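Local coordinates for protein DspB (Aggregatibacter actinomycetemcomitans, PDB 1YHT) that probably hydrolyses beta-linked N-acetylglucosamine polymers of the biofilm matrix, as a family 20 beta-hexosaminidase built on a TIM barrel, and so releases cells from biofilms, at residues I25-K36 with P90-I100; N59-L67 with S162-F171. All blocks are in the same frame, centred on the assembly; numbering follows the deposited sequence.

Contact 1 of 2, residues I25-K36 with P90-I100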
# COMPACT_ATOMS: atom_id res chain seq x y z
N ILE A 25 6.25 5.38 1.86
CA ILE A 25 7.51 6.05 1.64
C ILE A 25 7.46 6.89 0.38
O ILE A 25 8.43 7.51 0.06
CB ILE A 25 8.73 5.08 1.65
CG1 ILE A 25 8.73 4.10 0.47
CG2 ILE A 25 8.79 4.34 3.02
CD1 ILE A 25 9.97 3.29 0.43
N ALA A 26 6.31 6.96 -0.29
CA ALA A 26 6.18 7.78 -1.49
C ALA A 26 5.93 9.24 -1.14
O ALA A 26 6.44 10.13 -1.80
CB ALA A 26 5.04 7.25 -2.36
N ARG A 27 5.09 9.47 -0.15
CA ARG A 27 4.76 10.83 0.31
C ARG A 27 5.75 11.39 1.34
O ARG A 27 5.78 12.60 1.56
CB ARG A 27 3.37 10.84 0.95
CG ARG A 27 2.20 10.87 -0.06
CD ARG A 27 2.16 9.66 -1.01
NE ARG A 27 0.84 9.70 -1.66
CZ ARG A 27 -0.27 9.23 -1.12
NH1 ARG A 27 -0.22 8.56 0.01
NH2 ARG A 27 -1.44 9.40 -1.75
N HIS A 28 6.43 10.51 2.07
CA HIS A 28 7.46 10.92 3.04
C HIS A 28 8.57 9.85 3.06
O HIS A 28 8.27 8.67 3.16
CB HIS A 28 6.90 11.05 4.45
CG HIS A 28 7.81 11.80 5.38
ND1 HIS A 28 8.91 11.23 5.98
CD2 HIS A 28 7.83 13.11 5.73
CE1 HIS A 28 9.55 12.14 6.70
NE2 HIS A 28 8.91 13.29 6.56
N PHE A 29 9.83 10.25 2.93
CA PHE A 29 10.91 9.27 2.79
C PHE A 29 11.42 8.87 4.14
O PHE A 29 11.45 9.70 5.03
CB PHE A 29 12.06 9.87 1.98
CG PHE A 29 13.04 8.88 1.47
CD1 PHE A 29 12.76 8.12 0.36
CD2 PHE A 29 14.27 8.70 2.10
CE1 PHE A 29 13.66 7.21 -0.15
CE2 PHE A 29 15.19 7.80 1.60
CZ PHE A 29 14.89 7.05 0.49
N TYR A 30 11.86 7.62 4.28
CA TYR A 30 12.45 7.12 5.51
C TYR A 30 13.81 6.46 5.23
O TYR A 30 13.99 5.66 4.29
CB TYR A 30 11.51 6.09 6.20
CG TYR A 30 10.13 6.63 6.56
CD1 TYR A 30 9.77 6.90 7.89
CD2 TYR A 30 9.20 6.88 5.57
CE1 TYR A 30 8.50 7.36 8.23
CE2 TYR A 30 7.91 7.39 5.89
CZ TYR A 30 7.57 7.61 7.21
OH TYR A 30 6.33 8.11 7.53
N SER A 31 14.77 6.83 6.06
CA SER A 31 16.12 6.32 5.95
C SER A 31 16.16 4.80 6.16
O SER A 31 15.32 4.26 6.84
CB SER A 31 17.02 7.04 6.95
OG SER A 31 16.85 6.51 8.26
N PRO A 32 17.11 4.11 5.54
CA PRO A 32 17.28 2.69 5.91
C PRO A 32 17.31 2.39 7.41
O PRO A 32 16.68 1.44 7.88
CB PRO A 32 18.63 2.33 5.26
CG PRO A 32 18.67 3.19 4.04
CD PRO A 32 18.03 4.50 4.45
N GLU A 33 18.01 3.22 8.17
CA GLU A 33 18.08 3.08 9.63
C GLU A 33 16.69 3.07 10.29
O GLU A 33 16.41 2.24 11.12
CB GLU A 33 18.94 4.18 10.25
CG GLU A 33 20.44 3.92 10.22
CD GLU A 33 20.94 2.88 11.21
OE1 GLU A 33 20.20 2.59 12.17
OE2 GLU A 33 22.08 2.35 10.99
N VAL A 34 15.86 4.03 9.91
CA VAL A 34 14.52 4.16 10.45
C VAL A 34 13.62 3.03 9.97
O VAL A 34 12.82 2.51 10.74
CB VAL A 34 13.93 5.52 10.12
CG1 VAL A 34 12.47 5.59 10.48
CG2 VAL A 34 14.74 6.67 10.82
N ILE A 35 13.77 2.61 8.71
CA ILE A 35 13.03 1.46 8.21
C ILE A 35 13.36 0.20 9.01
O ILE A 35 12.47 -0.58 9.37
CB ILE A 35 13.28 1.26 6.71
CG1 ILE A 35 12.57 2.41 5.91
CG2 ILE A 35 12.69 -0.09 6.28
CD1 ILE A 35 12.85 2.44 4.44
N LYS A 36 14.64 0.01 9.31
CA LYS A 36 15.06 -1.08 10.19
C LYS A 36 14.47 -0.98 11.61
O LYS A 36 14.17 -2.02 12.21
CB LYS A 36 16.58 -1.15 10.28
CG LYS A 36 17.25 -1.73 9.05
CD LYS A 36 18.74 -1.48 9.11
CE LYS A 36 19.49 -2.09 7.91
NZ LYS A 36 20.92 -2.18 8.24
N PRO A 90 13.84 11.75 -3.25
CA PRO A 90 14.70 10.66 -2.82
C PRO A 90 14.31 9.27 -3.28
O PRO A 90 13.15 9.02 -3.57
CB PRO A 90 14.62 10.73 -1.30
CG PRO A 90 13.23 11.28 -1.04
CD PRO A 90 13.01 12.26 -2.13
N PHE A 91 15.30 8.39 -3.39
CA PHE A 91 14.98 6.98 -3.62
C PHE A 91 15.99 6.09 -2.96
O PHE A 91 17.15 6.47 -2.71
CB PHE A 91 14.84 6.70 -5.11
CG PHE A 91 16.10 6.89 -5.89
CD1 PHE A 91 16.95 5.80 -6.12
CD2 PHE A 91 16.45 8.13 -6.41
CE1 PHE A 91 18.12 5.94 -6.87
CE2 PHE A 91 17.62 8.27 -7.16
CZ PHE A 91 18.45 7.17 -7.37
N LEU A 92 15.56 4.87 -2.63
CA LEU A 92 16.46 3.87 -2.04
C LEU A 92 17.25 3.24 -3.14
O LEU A 92 16.67 2.77 -4.13
CB LEU A 92 15.65 2.81 -1.27
CG LEU A 92 14.98 3.28 -0.00
CD1 LEU A 92 13.93 2.27 0.50
CD2 LEU A 92 15.99 3.65 1.11
N SER A 93 18.57 3.17 -2.97
CA SER A 93 19.39 2.47 -3.91
C SER A 93 19.18 0.96 -3.76
O SER A 93 18.72 0.48 -2.74
CB SER A 93 20.88 2.78 -3.68
OG SER A 93 21.35 2.10 -2.53
N TYR A 94 19.58 0.22 -4.79
CA TYR A 94 19.55 -1.24 -4.72
C TYR A 94 20.41 -1.80 -3.56
O TYR A 94 20.03 -2.77 -2.93
CB TYR A 94 20.10 -1.85 -6.00
CG TYR A 94 19.30 -1.60 -7.25
CD1 TYR A 94 17.90 -1.74 -7.30
CD2 TYR A 94 19.96 -1.27 -8.43
CE1 TYR A 94 17.20 -1.53 -8.48
CE2 TYR A 94 19.24 -1.08 -9.64
CZ TYR A 94 17.87 -1.19 -9.63
OH TYR A 94 17.21 -0.98 -10.85
N ARG A 95 21.58 -1.22 -3.32
CA ARG A 95 22.41 -1.61 -2.17
C ARG A 95 21.72 -1.38 -0.84
O ARG A 95 21.70 -2.25 0.05
CB ARG A 95 23.76 -0.90 -2.23
CG ARG A 95 24.65 -1.04 -0.97
CD ARG A 95 26.14 -0.70 -1.26
NE ARG A 95 27.00 -1.82 -0.77
CZ ARG A 95 27.40 -2.88 -1.49
NH1 ARG A 95 27.09 -3.01 -2.78
NH2 ARG A 95 28.16 -3.82 -0.90
N GLN A 96 21.11 -0.21 -0.70
CA GLN A 96 20.27 0.09 0.44
C GLN A 96 19.12 -0.89 0.62
O GLN A 96 18.88 -1.38 1.72
CB GLN A 96 19.74 1.51 0.38
CG GLN A 96 20.83 2.51 0.64
CD GLN A 96 20.46 3.95 0.32
OE1 GLN A 96 19.51 4.21 -0.40
NE2 GLN A 96 21.22 4.89 0.88
N LEU A 97 18.43 -1.20 -0.48
CA LEU A 97 17.34 -2.17 -0.41
C LEU A 97 17.82 -3.57 -0.04
O LEU A 97 17.14 -4.31 0.65
CB LEU A 97 16.62 -2.20 -1.73
CG LEU A 97 15.80 -0.95 -2.08
CD1 LEU A 97 15.64 -0.79 -3.58
CD2 LEU A 97 14.47 -0.98 -1.35
N ASP A 98 19.00 -3.95 -0.54
CA ASP A 98 19.58 -5.26 -0.20
C ASP A 98 19.95 -5.36 1.30
O ASP A 98 19.75 -6.37 1.92
CB ASP A 98 20.83 -5.54 -1.03
CG ASP A 98 20.51 -5.91 -2.47
OD1 ASP A 98 19.34 -6.25 -2.80
OD2 ASP A 98 21.48 -5.87 -3.27
N ASP A 99 20.42 -4.25 1.86
CA ASP A 99 20.66 -4.12 3.29
C ASP A 99 19.31 -4.26 4.11
O ASP A 99 19.24 -5.03 5.09
CB ASP A 99 21.33 -2.76 3.56
CG ASP A 99 21.63 -2.52 5.06
OD1 ASP A 99 21.97 -3.47 5.77
OD2 ASP A 99 21.51 -1.36 5.52
N ILE A 100 18.25 -3.60 3.66
CA ILE A 100 16.94 -3.70 4.33
C ILE A 100 16.38 -5.13 4.23
O ILE A 100 15.84 -5.63 5.19
CB ILE A 100 15.95 -2.67 3.73
CG1 ILE A 100 16.42 -1.25 4.09
CG2 ILE A 100 14.50 -2.89 4.22
CD1 ILE A 100 15.84 -0.15 3.23
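P90 sets the CB-CG edge of its pyrrolidine over one face of the F29 ring, a CH-pi contact in which P90 CB sits 3.6 Å from the centroid of the F29 ring and only 13° off its normal. P90 CG meanwhile hangs over the root of the same ring, 3.5 Å from F29 CG. With CG anti to the backbone N (chi1 -165°), F29 extends its ring along the backbone of 90-92, where L92 CD2 comes to F29 CZ from an oblique direction.

L92 joins the apolar part through both of its methyl branches. Its CD2 branch also touches P32 CG, while its CD1 branch meets I35 CD1 tip to tip at 4.1 Å and reaches I25 CD1. Further along, I35 and I100 cross at about a right angle through their CG2 methyls, 3.9 Å apart, and I100 CD1 packs on P32. The helical pieces 32-36 and 94-100 run nearly parallel, their axes 10.3 Å apart at 20°, and each begins with a serine N-cap; S93 forms a capping box with Q96, whose CG also leans on P32 CG.

Beside the I35-I100 packing, on the more exposed flank, the extended K36 chain carries its ammonium to the carboxylate of D99. K36 NZ stands 2.9 Å from D99 OD2, on the syn side but tilted out of the carboxylate plane, and its second bond, to OD1, is weak. The chemistry thus changes across one seam between consecutive barrel helices: close-fitting apolar groups fill the inner side from F29 to I35 and I100, and a salt bridge, mainly through D99 OD2, ties the outer flank.

Contact 2 of 2, residues N59-L67 with S162-F171; sequences NYAIESHLL and SLMSEVIDIF
E166 reaches from helix 154-171 into the bend at 64-66 and is gripped there by both carboxylate oxygens. Its OE1 accepts from S64 OG at 2.6 Å and its OE2 from the backbone N of L66 at 2.8 Å, each through the syn lone pair; the latter bond is fairly straight, at 160°. The E166 chain is fully extended, with CG anti to the backbone N (chi1 -177°), which carries the carboxylate across to the loop. S64 OG works twice, since it also accepts from L67 N in an ST motif. A water completes the buried network: it accepts a hydrogen bond from Y60 OH at 2.6 Å and donates to E63 O and to E166 OE1. Three bonds therefore hold the carboxylate, two of them on OE1, and probably fix its rotation.

Beside this polar group, toward the barrel strands, the packing is close and apolar. L163 CD1 lies 3.9 Å from L67 CD1, which in turn sits over the centre of one face of the Y60 ring, and V167 CG2 approaches Y60 OH. I62 CD1 meets I170 CD1 at 4.1 Å and the edge of the F171 ring.

L66, though partly exposed, presses its CD2 against the S162 backbone. The looser side is the rim at S162 and the exposed H65, which swings its imidazole away to Y94 of helix 94-106.

The loop after strand 49-53 thus lies along one side of helix 154-171, while V167 and F171 also rest on P113 of strand 110-117, M164 turns to helix 192-208, and Y60 and L67 reach helix 122-132.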
# COMPACT_ATOMS: atom_id res chain seq x y z
N ASN A 59 5.96 10.53 -5.59
CA ASN A 59 7.27 9.95 -5.82
C ASN A 59 7.23 8.44 -6.09
O ASN A 59 6.22 7.77 -5.82
CB ASN A 59 8.16 10.23 -4.60
CG ASN A 59 9.65 9.98 -4.85
OD1 ASN A 59 10.15 10.04 -5.97
ND2 ASN A 59 10.36 9.76 -3.77
N TYR A 60 8.32 7.95 -6.69
CA TYR A 60 8.61 6.53 -6.87
C TYR A 60 9.94 6.38 -6.13
O TYR A 60 10.98 6.82 -6.63
CB TYR A 60 8.79 6.19 -8.38
CG TYR A 60 9.04 4.75 -8.65
CD1 TYR A 60 7.97 3.87 -8.79
CD2 TYR A 60 10.34 4.23 -8.70
CE1 TYR A 60 8.18 2.50 -9.02
CE2 TYR A 60 10.57 2.86 -8.90
CZ TYR A 60 9.45 2.01 -9.07
OH TYR A 60 9.61 0.68 -9.25
N ALA A 61 9.91 5.76 -4.96
CA ALA A 61 10.97 5.91 -3.98
C ALA A 61 12.04 4.80 -3.94
O ALA A 61 12.71 4.64 -2.92
CB ALA A 61 10.36 6.08 -2.61
N ILE A 62 12.20 4.06 -5.03
CA ILE A 62 13.28 3.08 -5.17
C ILE A 62 13.95 3.21 -6.50
O ILE A 62 13.38 3.73 -7.45
CB ILE A 62 12.80 1.59 -4.97
CG1 ILE A 62 11.87 1.13 -6.10
CG2 ILE A 62 12.08 1.48 -3.67
CD1 ILE A 62 11.24 -0.26 -5.86
N GLU A 63 15.16 2.68 -6.57
CA GLU A 63 15.93 2.65 -7.77
C GLU A 63 15.24 1.80 -8.85
O GLU A 63 14.54 0.80 -8.56
CB GLU A 63 17.34 2.12 -7.48
CG GLU A 63 18.29 2.20 -8.64
CD GLU A 63 19.77 2.11 -8.28
OE1 GLU A 63 20.17 1.81 -7.12
OE2 GLU A 63 20.55 2.40 -9.19
N SER A 64 15.50 2.17 -10.11
CA SER A 64 14.87 1.50 -11.26
C SER A 64 15.72 1.62 -12.53
O SER A 64 16.04 2.74 -12.95
CB SER A 64 13.50 2.10 -11.58
OG SER A 64 12.92 1.46 -12.73
N HIS A 65 16.07 0.47 -13.12
CA HIS A 65 16.58 0.44 -14.51
C HIS A 65 15.50 0.85 -15.53
O HIS A 65 15.73 1.68 -16.39
CB HIS A 65 17.06 -0.98 -14.87
CG HIS A 65 18.45 -1.31 -14.42
ND1 HIS A 65 18.82 -1.39 -13.10
CD2 HIS A 65 19.55 -1.66 -15.15
CE1 HIS A 65 20.10 -1.72 -13.03
NE2 HIS A 65 20.58 -1.87 -14.27
N LEU A 66 14.30 0.27 -15.40
CA LEU A 66 13.23 0.52 -16.38
C LEU A 66 12.80 1.98 -16.45
O LEU A 66 12.51 2.51 -17.55
CB LEU A 66 12.01 -0.39 -16.07
CG LEU A 66 11.89 -1.76 -16.75
CD1 LEU A 66 13.08 -2.56 -16.60
CD2 LEU A 66 10.73 -2.53 -16.16
N LEU A 67 12.71 2.63 -15.30
CA LEU A 67 12.35 4.05 -15.24
C LEU A 67 13.57 4.98 -15.25
O LEU A 67 13.43 6.18 -15.19
CB LEU A 67 11.46 4.34 -14.05
CG LEU A 67 10.25 3.41 -13.93
CD1 LEU A 67 9.58 3.63 -12.63
CD2 LEU A 67 9.25 3.59 -15.06
N SER A 162 6.27 -5.48 -17.05
CA SER A 162 7.73 -5.28 -17.10
C SER A 162 8.26 -4.57 -15.84
O SER A 162 9.29 -4.98 -15.34
CB SER A 162 8.17 -4.56 -18.38
OG SER A 162 7.92 -3.17 -18.27
N LEU A 163 7.54 -3.59 -15.30
CA LEU A 163 7.94 -2.90 -14.06
C LEU A 163 7.70 -3.82 -12.85
O LEU A 163 8.56 -3.96 -11.96
CB LEU A 163 7.16 -1.58 -13.89
CG LEU A 163 7.55 -0.65 -12.74
CD1 LEU A 163 9.09 -0.28 -12.77
CD2 LEU A 163 6.66 0.61 -12.80
N MET A 164 6.59 -4.54 -12.86
CA MET A 164 6.38 -5.55 -11.81
C MET A 164 7.52 -6.57 -11.75
O MET A 164 8.00 -6.89 -10.65
CB MET A 164 5.06 -6.28 -11.99
CG MET A 164 3.83 -5.39 -11.81
SD MET A 164 2.31 -6.22 -12.43
CE MET A 164 2.11 -7.52 -11.20
N SER A 165 7.98 -7.04 -12.91
CA SER A 165 9.12 -7.99 -12.94
C SER A 165 10.40 -7.44 -12.29
O SER A 165 11.12 -8.15 -11.59
CB SER A 165 9.41 -8.39 -14.39
OG SER A 165 8.32 -9.14 -14.91
N GLU A 166 10.69 -6.16 -12.57
CA GLU A 166 11.81 -5.49 -11.95
C GLU A 166 11.66 -5.39 -10.42
O GLU A 166 12.60 -5.67 -9.66
CB GLU A 166 11.95 -4.10 -12.55
CG GLU A 166 13.16 -3.36 -11.99
CD GLU A 166 13.35 -1.99 -12.59
OE1 GLU A 166 12.77 -1.04 -12.05
OE2 GLU A 166 14.10 -1.89 -13.57
N VAL A 167 10.47 -4.99 -9.98
CA VAL A 167 10.18 -4.88 -8.53
C VAL A 167 10.29 -6.24 -7.83
O VAL A 167 10.92 -6.39 -6.78
CB VAL A 167 8.84 -4.20 -8.29
CG1 VAL A 167 8.43 -4.32 -6.84
CG2 VAL A 167 8.89 -2.73 -8.71
N ILE A 168 9.77 -7.26 -8.49
CA ILE A 168 9.93 -8.64 -8.01
C ILE A 168 11.39 -9.05 -7.89
O ILE A 168 11.81 -9.58 -6.86
CB ILE A 168 9.14 -9.61 -8.94
CG1 ILE A 168 7.67 -9.36 -8.76
CG2 ILE A 168 9.45 -11.09 -8.63
CD1 ILE A 168 6.78 -10.04 -9.74
N ASP A 169 12.19 -8.75 -8.91
CA ASP A 169 13.63 -9.02 -8.87
C ASP A 169 14.37 -8.29 -7.73
O ASP A 169 15.24 -8.86 -7.07
CB ASP A 169 14.30 -8.62 -10.17
CG ASP A 169 13.98 -9.58 -11.32
OD1 ASP A 169 13.45 -10.67 -11.07
OD2 ASP A 169 14.29 -9.24 -12.45
N ILE A 170 14.00 -7.04 -7.50
CA ILE A 170 14.56 -6.23 -6.42
C ILE A 170 14.29 -6.82 -5.01
O ILE A 170 15.21 -6.97 -4.23
CB ILE A 170 14.04 -4.79 -6.48
CG1 ILE A 170 14.58 -4.05 -7.70
CG2 ILE A 170 14.42 -3.98 -5.24
CD1 ILE A 170 13.81 -2.69 -7.99
N PHE A 171 13.04 -7.18 -4.72
CA PHE A 171 12.68 -7.71 -3.40
C PHE A 171 13.05 -9.20 -3.25
O PHE A 171 13.30 -9.68 -2.14
CB PHE A 171 11.20 -7.44 -3.09
CG PHE A 171 10.94 -5.99 -2.82
CD1 PHE A 171 10.96 -5.50 -1.50
CD2 PHE A 171 10.81 -5.09 -3.85
CE1 PHE A 171 10.80 -4.14 -1.24
CE2 PHE A 171 10.67 -3.70 -3.60
CZ PHE A 171 10.65 -3.23 -2.33
O HOH W 1 12.05 -0.23 -9.45

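Both contacts belong to the outer layer of the TIM barrel, yet they join different kinds of element. Contact 1 sets two helix starts, with the turns leading into them, side by side and is only partly buried, with its ion pair at the margin; contact 2 lays an irregular loop on one helix and is largely buried, with its carboxylate satisfied by uncharged donors and a water. Polar chemistry therefore lies at the flank in the first and inside in the second. The two meet directly: L92 O probably accepts from E63 N, while Y94 and L97 also pack on I170. Segment 90-100 thus stands between helix 32-44 and the loop and helix of contact 2.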